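PDB 1PSW: lipopolysaccharide heptosyltransferase 2 from Escherichia coli, which catalyses the transfer of the second heptose from ADP-L-glycero-beta-D-manno-heptose onto the heptosyl-Kdo2-lipid A module during synthesis of the lipopolysaccharide core. Local coordinates for residues P158-S163 with A277-P282; Y21-A26 with P154-Q159; V217-A222 with R244-E249. All coordinates share one frame; numbering follows the deposited sequence.

Contact 1. Residues P158-S163 with A277-P282; sequences PQLQVS and AALNRP
Leu160 and Leu279 meet at the apolar centre of this contact, with Ala278 beside them. The CB of Leu160 rests on CD2 of Leu279 at 3.7 Å. Its CG, anti to its own carbonyl carbon (chi1 -64°), comes to 4.0 Å from the CB of Ala278, so one leucine touches two consecutive residues, Ala278 and Leu279. It is the stem of the Leu160 side chain, rather than a methyl tip, that lies against Leu279. The same CD2 of Leu279 takes a second neighbour in CG2 of Val162, 3.9 Å away, the two side chains crossing obliquely. At the other end Pro158 brings its CB to 4.2 Å from the CB of Ala278, a looser touch.

The fold gives the contact its setting. The enzyme has the GT-B architecture of glycosyltransferase family 9, two domains built on parallel sheets, and residues 158-163 run between them as an extended linker. Helix 11-27 of the N-terminal half receives Pro158 and Leu160, through Ser19 and Met15 among others, whereas helix 252-260 of the C-terminal half meets both Val162 and Leu279.

Farther out the interaction becomes polar. Helix 271-278 ends in a Schellman motif, with Asn280 at positive phi and its N bonded to Ala277 O. The carbonyl of Ala278 faces the linker and accepts a nearly straight hydrogen bond from Leu160 N, 3.1 Å long, the donor standing well above the carbonyl plane. That oxygen also receives a CA-H...O contact from Gln159 CA at 3.5 Å. Farther along the linker, Gln161 O accepts a hydrogen bond from Arg47 NH2.

Contact 2. Residues Y21-A26 with P154-Q159; sequences YRTLQA and PLLWPQ
Arg22 and Leu156 form the close-packed part of this contact. The CB atoms of the two residues are 3.8 Å apart, and the CD1 of Leu156 reaches the helix backbone, 3.3 Å from Arg22 O. The same methyl touches the CB of Ala26 one turn on. The arginine chain bends at chi3 (68°), which sets NE to one side of the extended line, and the guanidinium beyond it has Leu156 CB above one face, near the rim. Gln159 OE1 stands over the opposite face, 3.6 Å from Arg22 NH1. NH1 gives a 2.7 Å hydrogen bond to Trp157 O; the oxygen lies in the guanidinium plane, and the donor in turn in the carbonyl plane of Trp157.

Toward solvent, where Gln159 and Ala26 are exposed, the contact is looser, and two waters carry part of the bonding. One accepts from both Arg22 NH1 and Trp157 N; another donates to Thr23 OG1 and accepts from Leu156 N, while OG1 is also bonded to Ser19 O within its own helix. An alanine in place of Arg22 would probably leave Trp157 O without its charged donor and uncover the side of Leu156 on which the guanidinium lies.

The loop 154-159 packs against helix 11-27, where Ser19 OG also bonds Leu156 O. Tyr21 and Leu24 of that helix pack on strand 32-37, and helix 131-137 touches both Thr23 and Leu155 through Ile136.

Contact 3. Residues V217-A222 with R244-E249; sequences VLFGSA and RNLAGE
Val217 and Leu246 supply the closest side-chain packing between the two segments, CG1 of the valine lying 3.5 Å from CD1 of the leucine as the side chains cross at a slant. With its CG1 anti to the backbone N (chi1 -179°), Val217 also sets that methyl over one face of the Phe219 ring, toward the rim. The CD2 of Leu246 lies over the centre of the Arg244 guanidinium, 3.4 Å above its plane; Arg244 NE donates to Phe174 O.

Leu218 and Asn245 lie on the face of the sheet opposite to that of Val217 and Arg244, and cross at about a right angle, with Leu218 CD1 4.1 Å from Asn245 CB. Asn245 turns its OD1 back to accept from Ala247 N, an Asx turn, and its ND2 donates to His225 O and Asn229 OD1.

The backbones pair in parallel through Leu218: its N donates to Arg244 O at 2.8 Å, and its O accepts from Leu246 N. Past the strands, Gly248 N bonds Gly220 O at 3.0 Å, and a water bridges Gly220 N to Leu246 O. At Gly248 a CB would collide with Ala222 CA.

Strand 243-245 is the outer strand beside 215-218 in the C-terminal parallel sheet of order 3-2-1-4-5-6, a Rossmann-like arrangement of GT-B enzymes, and the loops packed here leave the carboxyl ends of the two strands.

In the fold
From the N terminus, the chain passes through helix 11-27, and contact 2 closes the first long loop when residues 154-159 return to that helix after the N-terminal sheet has been built. Contact 1 opens where contact 2 ends, sharing Pro158 and Gln159, and closes at 277-282, so these two loops follow each other with a small overlap. Inside the second lies contact 3, which joins neighbouring strands of the C-terminal sheet over a short connection. Contacts 1 and 2, with centres 14 Å apart, hold the interdomain linker to both halves; contact 3 belongs wholly to the second, its centre 30 Å from that of contact 2.

Contact 1. Residues P158-S163 with A277-P282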
loop_
_atom_site.group_PDB
_atom_site.type_symbol
_atom_site.label_atom_id
_atom_site.label_comp_id
_atom_site.label_asym_id
_atom_site.label_seq_id
_atom_site.Cartn_x
_atom_site.Cartn_y
_atom_site.Cartn_z
ATOM N N PRO A 158 0.364 -9.185 -3.503
ATOM C CA PRO A 158 1.474 -8.237 -3.644
ATOM C C PRO A 158 2.630 -8.834 -2.860
ATOM O O PRO A 158 2.412 -9.503 -1.849
ATOM C CB PRO A 158 0.939 -6.975 -2.984
ATOM C CG PRO A 158 -0.551 -7.078 -3.215
ATOM C CD PRO A 158 -0.825 -8.528 -2.930
ATOM N N GLN A 159 3.848 -8.576 -3.310
ATOM C CA GLN A 159 5.011 -9.136 -2.646
ATOM C C GLN A 159 6.231 -8.287 -2.970
ATOM O O GLN A 159 6.483 -7.964 -4.128
ATOM C CB GLN A 159 5.198 -10.580 -3.125
ATOM C CG GLN A 159 6.372 -11.328 -2.540
ATOM C CD GLN A 159 6.308 -12.820 -2.853
ATOM O OE1 GLN A 159 6.181 -13.219 -4.014
ATOM N NE2 GLN A 159 6.399 -13.649 -1.816
ATOM N N LEU A 160 6.969 -7.911 -1.932
ATOM C CA LEU A 160 8.166 -7.092 -2.078
ATOM C C LEU A 160 9.349 -7.751 -1.381
ATOM O O LEU A 160 9.187 -8.381 -0.339
ATOM C CB LEU A 160 7.935 -5.702 -1.473
ATOM C CG LEU A 160 6.860 -4.812 -2.109
ATOM C CD1 LEU A 160 6.685 -3.527 -1.303
ATOM C CD2 LEU A 160 7.246 -4.495 -3.545
ATOM N N GLN A 161 10.537 -7.596 -1.953
ATOM C CA GLN A 161 11.751 -8.174 -1.385
ATOM C C GLN A 161 12.754 -7.044 -1.151
ATOM O O GLN A 161 12.795 -6.077 -1.908
ATOM C CB GLN A 161 12.346 -9.208 -2.350
ATOM C CG GLN A 161 11.391 -10.340 -2.749
ATOM C CD GLN A 161 11.173 -11.353 -1.642
ATOM O OE1 GLN A 161 12.123 -11.979 -1.169
ATOM N NE2 GLN A 161 9.920 -11.525 -1.223
ATOM N N VAL A 162 13.548 -7.181 -0.093
ATOM C CA VAL A 162 14.562 -6.197 0.280
ATOM C C VAL A 162 15.804 -6.934 0.792
ATOM O O VAL A 162 15.696 -7.825 1.638
ATOM C CB VAL A 162 14.037 -5.246 1.397
ATOM C CG1 VAL A 162 15.164 -4.357 1.903
ATOM C CG2 VAL A 162 12.882 -4.395 0.878
ATOM N N SER A 163 16.983 -6.567 0.300
ATOM C CA SER A 163 18.218 -7.230 0.726
ATOM C C SER A 163 18.787 -6.656 2.019
ATOM O O SER A 163 18.445 -5.543 2.421
ATOM C CB SER A 163 19.275 -7.108 -0.365
ATOM O OG SER A 163 19.699 -5.762 -0.499
ATOM N N ALA A 277 2.477 -5.581 4.757
ATOM C CA ALA A 277 1.913 -6.894 4.441
ATOM C C ALA A 277 2.646 -7.543 3.265
ATOM O O ALA A 277 2.908 -8.741 3.276
ATOM C CB ALA A 277 0.417 -6.760 4.119
ATOM N N ALA A 278 2.966 -6.743 2.251
ATOM C CA ALA A 278 3.667 -7.229 1.069
ATOM C C ALA A 278 5.078 -7.672 1.424
ATOM O O ALA A 278 5.631 -8.566 0.785
ATOM C CB ALA A 278 3.714 -6.134 0.012
ATOM N N LEU A 279 5.654 -7.040 2.441
ATOM C CA LEU A 279 7.002 -7.370 2.894
ATOM C C LEU A 279 6.997 -8.570 3.836
ATOM O O LEU A 279 8.052 -9.052 4.242
ATOM C CB LEU A 279 7.622 -6.161 3.601
ATOM C CG LEU A 279 8.020 -5.019 2.662
ATOM C CD1 LEU A 279 8.243 -3.718 3.446
ATOM C CD2 LEU A 279 9.300 -5.422 1.915
ATOM N N ASN A 280 5.803 -9.036 4.194
ATOM C CA ASN A 280 5.655 -10.187 5.086
ATOM C C ASN A 280 6.253 -9.923 6.477
ATOM O O ASN A 280 6.859 -10.806 7.089
ATOM C CB ASN A 280 6.328 -11.411 4.454
ATOM C CG ASN A 280 5.860 -12.721 5.067
ATOM O OD1 ASN A 280 4.667 -12.913 5.294
ATOM N ND2 ASN A 280 6.792 -13.629 5.323
ATOM N N ARG A 281 6.093 -8.699 6.963
ATOM C CA ARG A 281 6.597 -8.331 8.276
ATOM C C ARG A 281 5.474 -8.542 9.291
ATOM O O ARG A 281 4.304 -8.341 8.970
ATOM C CB ARG A 281 7.014 -6.848 8.293
ATOM C CG ARG A 281 8.247 -6.478 7.460
ATOM C CD ARG A 281 9.540 -6.869 8.168
ATOM N NE ARG A 281 9.759 -8.295 8.121
ATOM C CZ ARG A 281 10.218 -9.025 9.127
ATOM N NH1 ARG A 281 10.520 -8.470 10.294
ATOM N NH2 ARG A 281 10.356 -10.332 8.953
ATOM N N PRO A 282 5.804 -8.980 10.517
ATOM C CA PRO A 282 4.729 -9.169 11.497
ATOM C C PRO A 282 4.074 -7.804 11.641
ATOM O O PRO A 282 4.761 -6.786 11.702
ATOM C CB PRO A 282 5.476 -9.581 12.755
ATOM C CG PRO A 282 6.650 -10.340 12.202
ATOM C CD PRO A 282 7.091 -9.467 11.042
#

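Contact 2. Residues Y21-A26 with P154-Q159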
loop_
_atom_site.group_PDB
_atom_site.type_symbol
_atom_site.label_atom_id
_atom_site.label_comp_id
_atom_site.label_asym_id
_atom_site.label_seq_id
_atom_site.Cartn_x
_atom_site.Cartn_y
_atom_site.Cartn_z
ATOM N N TYR A 21 -0.153 -7.036 -12.096
ATOM C CA TYR A 21 1.115 -7.159 -12.827
ATOM C C TYR A 21 1.682 -8.574 -12.706
ATOM O O TYR A 21 2.167 -9.141 -13.690
ATOM C CB TYR A 21 2.160 -6.146 -12.321
ATOM C CG TYR A 21 1.630 -4.726 -12.170
ATOM C CD1 TYR A 21 0.573 -4.270 -12.955
ATOM C CD2 TYR A 21 2.154 -3.857 -11.212
ATOM C CE1 TYR A 21 0.038 -2.993 -12.786
ATOM C CE2 TYR A 21 1.633 -2.576 -11.034
ATOM C CZ TYR A 21 0.569 -2.155 -11.825
ATOM O OH TYR A 21 0.016 -0.915 -11.637
ATOM N N ARG A 22 1.625 -9.140 -11.501
ATOM C CA ARG A 22 2.111 -10.495 -11.279
ATOM C C ARG A 22 1.262 -11.480 -12.071
ATOM O O ARG A 22 1.777 -12.437 -12.637
ATOM C CB ARG A 22 2.057 -10.863 -9.790
ATOM C CG ARG A 22 3.071 -10.160 -8.892
ATOM C CD ARG A 22 3.121 -10.830 -7.530
ATOM N NE ARG A 22 3.680 -12.174 -7.628
ATOM C CZ ARG A 22 3.574 -13.115 -6.693
ATOM N NH1 ARG A 22 2.914 -12.875 -5.567
ATOM N NH2 ARG A 22 4.147 -14.299 -6.877
ATOM N N THR A 23 -0.045 -11.246 -12.107
ATOM C CA THR A 23 -0.937 -12.136 -12.832
ATOM C C THR A 23 -0.730 -12.022 -14.343
ATOM O O THR A 23 -0.765 -13.029 -15.056
ATOM C CB THR A 23 -2.412 -11.854 -12.476
ATOM O OG1 THR A 23 -2.581 -11.974 -11.059
ATOM C CG2 THR A 23 -3.336 -12.852 -13.163
ATOM N N LEU A 24 -0.494 -10.809 -14.833
ATOM C CA LEU A 24 -0.281 -10.601 -16.263
ATOM C C LEU A 24 0.939 -11.355 -16.771
ATOM O O LEU A 24 0.918 -11.923 -17.859
ATOM C CB LEU A 24 -0.116 -9.111 -16.568
ATOM C CG LEU A 24 -1.392 -8.267 -16.549
ATOM C CD1 LEU A 24 -1.028 -6.796 -16.601
ATOM C CD2 LEU A 24 -2.282 -8.646 -17.715
ATOM N N GLN A 25 2.004 -11.351 -15.982
ATOM C CA GLN A 25 3.225 -12.033 -16.367
ATOM C C GLN A 25 3.119 -13.545 -16.237
ATOM O O GLN A 25 3.924 -14.282 -16.799
ATOM C CB GLN A 25 4.389 -11.484 -15.553
ATOM C CG GLN A 25 4.638 -10.010 -15.877
ATOM C CD GLN A 25 6.032 -9.544 -15.528
ATOM O OE1 GLN A 25 6.572 -8.628 -16.156
ATOM N NE2 GLN A 25 6.630 -10.168 -14.521
ATOM N N ALA A 26 2.112 -14.008 -15.505
ATOM C CA ALA A 26 1.908 -15.436 -15.339
ATOM C C ALA A 26 0.960 -15.964 -16.421
ATOM O O ALA A 26 0.977 -17.151 -16.733
ATOM C CB ALA A 26 1.331 -15.722 -13.957
ATOM N N PRO A 154 -3.346 -20.550 -6.949
ATOM C CA PRO A 154 -3.455 -19.509 -5.922
ATOM C C PRO A 154 -3.346 -18.114 -6.526
ATOM O O PRO A 154 -2.717 -17.934 -7.569
ATOM C CB PRO A 154 -2.280 -19.819 -5.000
ATOM C CG PRO A 154 -1.244 -20.307 -5.966
ATOM C CD PRO A 154 -2.049 -21.244 -6.844
ATOM N N LEU A 155 -3.959 -17.126 -5.881
ATOM C CA LEU A 155 -3.884 -15.757 -6.379
ATOM C C LEU A 155 -2.483 -15.243 -6.093
ATOM O O LEU A 155 -1.853 -15.652 -5.118
ATOM C CB LEU A 155 -4.905 -14.855 -5.677
ATOM C CG LEU A 155 -6.376 -15.260 -5.755
ATOM C CD1 LEU A 155 -7.232 -14.218 -5.043
ATOM C CD2 LEU A 155 -6.795 -15.388 -7.205
ATOM N N LEU A 156 -1.986 -14.359 -6.946
ATOM C CA LEU A 156 -0.662 -13.795 -6.727
ATOM C C LEU A 156 -0.806 -12.494 -5.946
ATOM O O LEU A 156 -1.170 -11.462 -6.506
ATOM C CB LEU A 156 0.029 -13.541 -8.066
ATOM C CG LEU A 156 0.136 -14.808 -8.923
ATOM C CD1 LEU A 156 0.893 -14.497 -10.199
ATOM C CD2 LEU A 156 0.830 -15.904 -8.135
ATOM N N TRP A 157 -0.526 -12.560 -4.647
ATOM C CA TRP A 157 -0.627 -11.409 -3.759
ATOM C C TRP A 157 0.536 -10.446 -3.938
ATOM O O TRP A 157 1.584 -10.820 -4.467
ATOM C CB TRP A 157 -0.634 -11.868 -2.297
ATOM C CG TRP A 157 -1.925 -12.439 -1.797
ATOM C CD1 TRP A 157 -3.104 -12.561 -2.484
ATOM C CD2 TRP A 157 -2.183 -12.907 -0.470
ATOM N NE1 TRP A 157 -4.079 -13.070 -1.661
ATOM C CE2 TRP A 157 -3.539 -13.291 -0.418
ATOM C CE3 TRP A 157 -1.398 -13.034 0.686
ATOM C CZ2 TRP A 157 -4.133 -13.796 0.743
ATOM C CZ3 TRP A 157 -1.991 -13.536 1.844
ATOM C CH2 TRP A 157 -3.343 -13.909 1.860
ATOM N N PRO A 158 0.364 -9.185 -3.503
ATOM C CA PRO A 158 1.474 -8.237 -3.644
ATOM C C PRO A 158 2.630 -8.834 -2.860
ATOM O O PRO A 158 2.412 -9.503 -1.849
ATOM C CB PRO A 158 0.939 -6.975 -2.984
ATOM C CG PRO A 158 -0.551 -7.078 -3.215
ATOM C CD PRO A 158 -0.825 -8.528 -2.930
ATOM N N GLN A 159 3.848 -8.576 -3.310
ATOM C CA GLN A 159 5.011 -9.136 -2.646
ATOM C C GLN A 159 6.231 -8.287 -2.970
ATOM O O GLN A 159 6.483 -7.964 -4.128
ATOM C CB GLN A 159 5.198 -10.580 -3.125
ATOM C CG GLN A 159 6.372 -11.328 -2.540
ATOM C CD GLN A 159 6.308 -12.820 -2.853
ATOM O OE1 GLN A 159 6.181 -13.219 -4.014
ATOM N NE2 GLN A 159 6.399 -13.649 -1.816
HETATM O O HOH W 1 1.312 -14.782 -3.798
HETATM O O HOH W 2 -3.450 -14.214 -9.559
#

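Contact 3. Residues V217-A222 with R244-E249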
loop_
_atom_site.group_PDB
_atom_site.type_symbol
_atom_site.label_atom_id
_atom_site.label_comp_id
_atom_site.label_asym_id
_atom_site.label_seq_id
_atom_site.Cartn_x
_atom_site.Cartn_y
_atom_site.Cartn_z
ATOM N N VAL A 217 10.241 3.729 15.323
ATOM C CA VAL A 217 10.389 4.569 14.149
ATOM C C VAL A 217 8.989 4.852 13.628
ATOM O O VAL A 217 8.188 3.935 13.455
ATOM C CB VAL A 217 11.210 3.859 13.042
ATOM C CG1 VAL A 217 11.378 4.783 11.840
ATOM C CG2 VAL A 217 12.567 3.434 13.584
ATOM N N LEU A 218 8.703 6.124 13.374
ATOM C CA LEU A 218 7.389 6.553 12.890
ATOM C C LEU A 218 7.471 6.821 11.396
ATOM O O LEU A 218 8.318 7.597 10.956
ATOM C CB LEU A 218 6.963 7.839 13.615
ATOM C CG LEU A 218 7.189 7.837 15.133
ATOM C CD1 LEU A 218 6.926 9.217 15.731
ATOM C CD2 LEU A 218 6.277 6.789 15.778
ATOM N N PHE A 219 6.595 6.178 10.624
ATOM C CA PHE A 219 6.563 6.349 9.173
ATOM C C PHE A 219 5.299 7.086 8.762
ATOM O O PHE A 219 4.262 6.963 9.417
ATOM C CB PHE A 219 6.574 4.996 8.449
ATOM C CG PHE A 219 7.797 4.170 8.705
ATOM C CD1 PHE A 219 9.020 4.526 8.154
ATOM C CD2 PHE A 219 7.718 3.014 9.484
ATOM C CE1 PHE A 219 10.151 3.745 8.371
ATOM C CE2 PHE A 219 8.842 2.224 9.708
ATOM C CZ PHE A 219 10.059 2.591 9.150
ATOM N N GLY A 220 5.380 7.840 7.670
ATOM C CA GLY A 220 4.218 8.573 7.195
ATOM C C GLY A 220 4.592 9.606 6.150
ATOM O O GLY A 220 5.755 9.715 5.766
ATOM N N SER A 221 3.607 10.362 5.683
ATOM C CA SER A 221 3.848 11.395 4.682
ATOM C C SER A 221 4.169 12.710 5.379
ATOM O O SER A 221 4.156 12.790 6.608
ATOM C CB SER A 221 2.612 11.579 3.803
ATOM O OG SER A 221 1.515 11.999 4.588
ATOM N N ALA A 222 4.452 13.743 4.590
ATOM C CA ALA A 222 4.761 15.058 5.139
ATOM C C ALA A 222 3.625 15.517 6.048
ATOM O O ALA A 222 3.849 16.191 7.057
ATOM C CB ALA A 222 4.965 16.068 4.003
ATOM N N ARG A 244 12.292 7.765 16.586
ATOM C CA ARG A 244 12.584 8.644 15.459
ATOM C C ARG A 244 11.371 8.903 14.573
ATOM O O ARG A 244 10.681 7.972 14.152
ATOM C CB ARG A 244 13.715 8.042 14.621
ATOM C CG ARG A 244 14.150 8.888 13.437
ATOM C CD ARG A 244 15.627 9.246 13.526
ATOM N NE ARG A 244 16.151 9.766 12.263
ATOM C CZ ARG A 244 15.836 10.949 11.744
ATOM N NH1 ARG A 244 14.994 11.753 12.382
ATOM N NH2 ARG A 244 16.357 11.325 10.581
ATOM N N ASN A 245 11.126 10.178 14.294
ATOM C CA ASN A 245 10.012 10.580 13.445
ATOM C C ASN A 245 10.495 10.733 12.001
ATOM O O ASN A 245 11.140 11.722 11.659
ATOM C CB ASN A 245 9.420 11.905 13.954
ATOM C CG ASN A 245 8.235 12.382 13.128
ATOM O OD1 ASN A 245 7.705 11.649 12.290
ATOM N ND2 ASN A 245 7.807 13.620 13.370
ATOM N N LEU A 246 10.189 9.753 11.153
ATOM C CA LEU A 246 10.597 9.813 9.756
ATOM C C LEU A 246 9.428 10.182 8.836
ATOM O O LEU A 246 9.550 10.118 7.617
ATOM C CB LEU A 246 11.220 8.477 9.320
ATOM C CG LEU A 246 12.510 8.062 10.040
ATOM C CD1 LEU A 246 13.041 6.760 9.462
ATOM C CD2 LEU A 246 13.549 9.168 9.906
ATOM N N ALA A 247 8.292 10.571 9.411
ATOM C CA ALA A 247 7.150 10.957 8.580
ATOM C C ALA A 247 7.541 12.183 7.748
ATOM O O ALA A 247 7.940 13.209 8.300
ATOM C CB ALA A 247 5.931 11.278 9.454
ATOM N N GLY A 248 7.435 12.054 6.427
ATOM C CA GLY A 248 7.782 13.140 5.525
ATOM C C GLY A 248 9.262 13.234 5.184
ATOM O O GLY A 248 9.666 14.077 4.385
ATOM N N GLU A 249 10.071 12.358 5.774
ATOM C CA GLU A 249 11.518 12.358 5.554
ATOM C C GLU A 249 12.015 11.341 4.526
ATOM O O GLU A 249 13.146 11.431 4.045
ATOM C CB GLU A 249 12.221 12.098 6.887
ATOM C CG GLU A 249 12.240 13.299 7.806
ATOM C CD GLU A 249 13.336 14.277 7.439
ATOM O OE1 GLU A 249 14.515 13.982 7.735
ATOM O OE2 GLU A 249 13.019 15.333 6.847
HETATM O O HOH W 3 8.183 7.712 6.671
#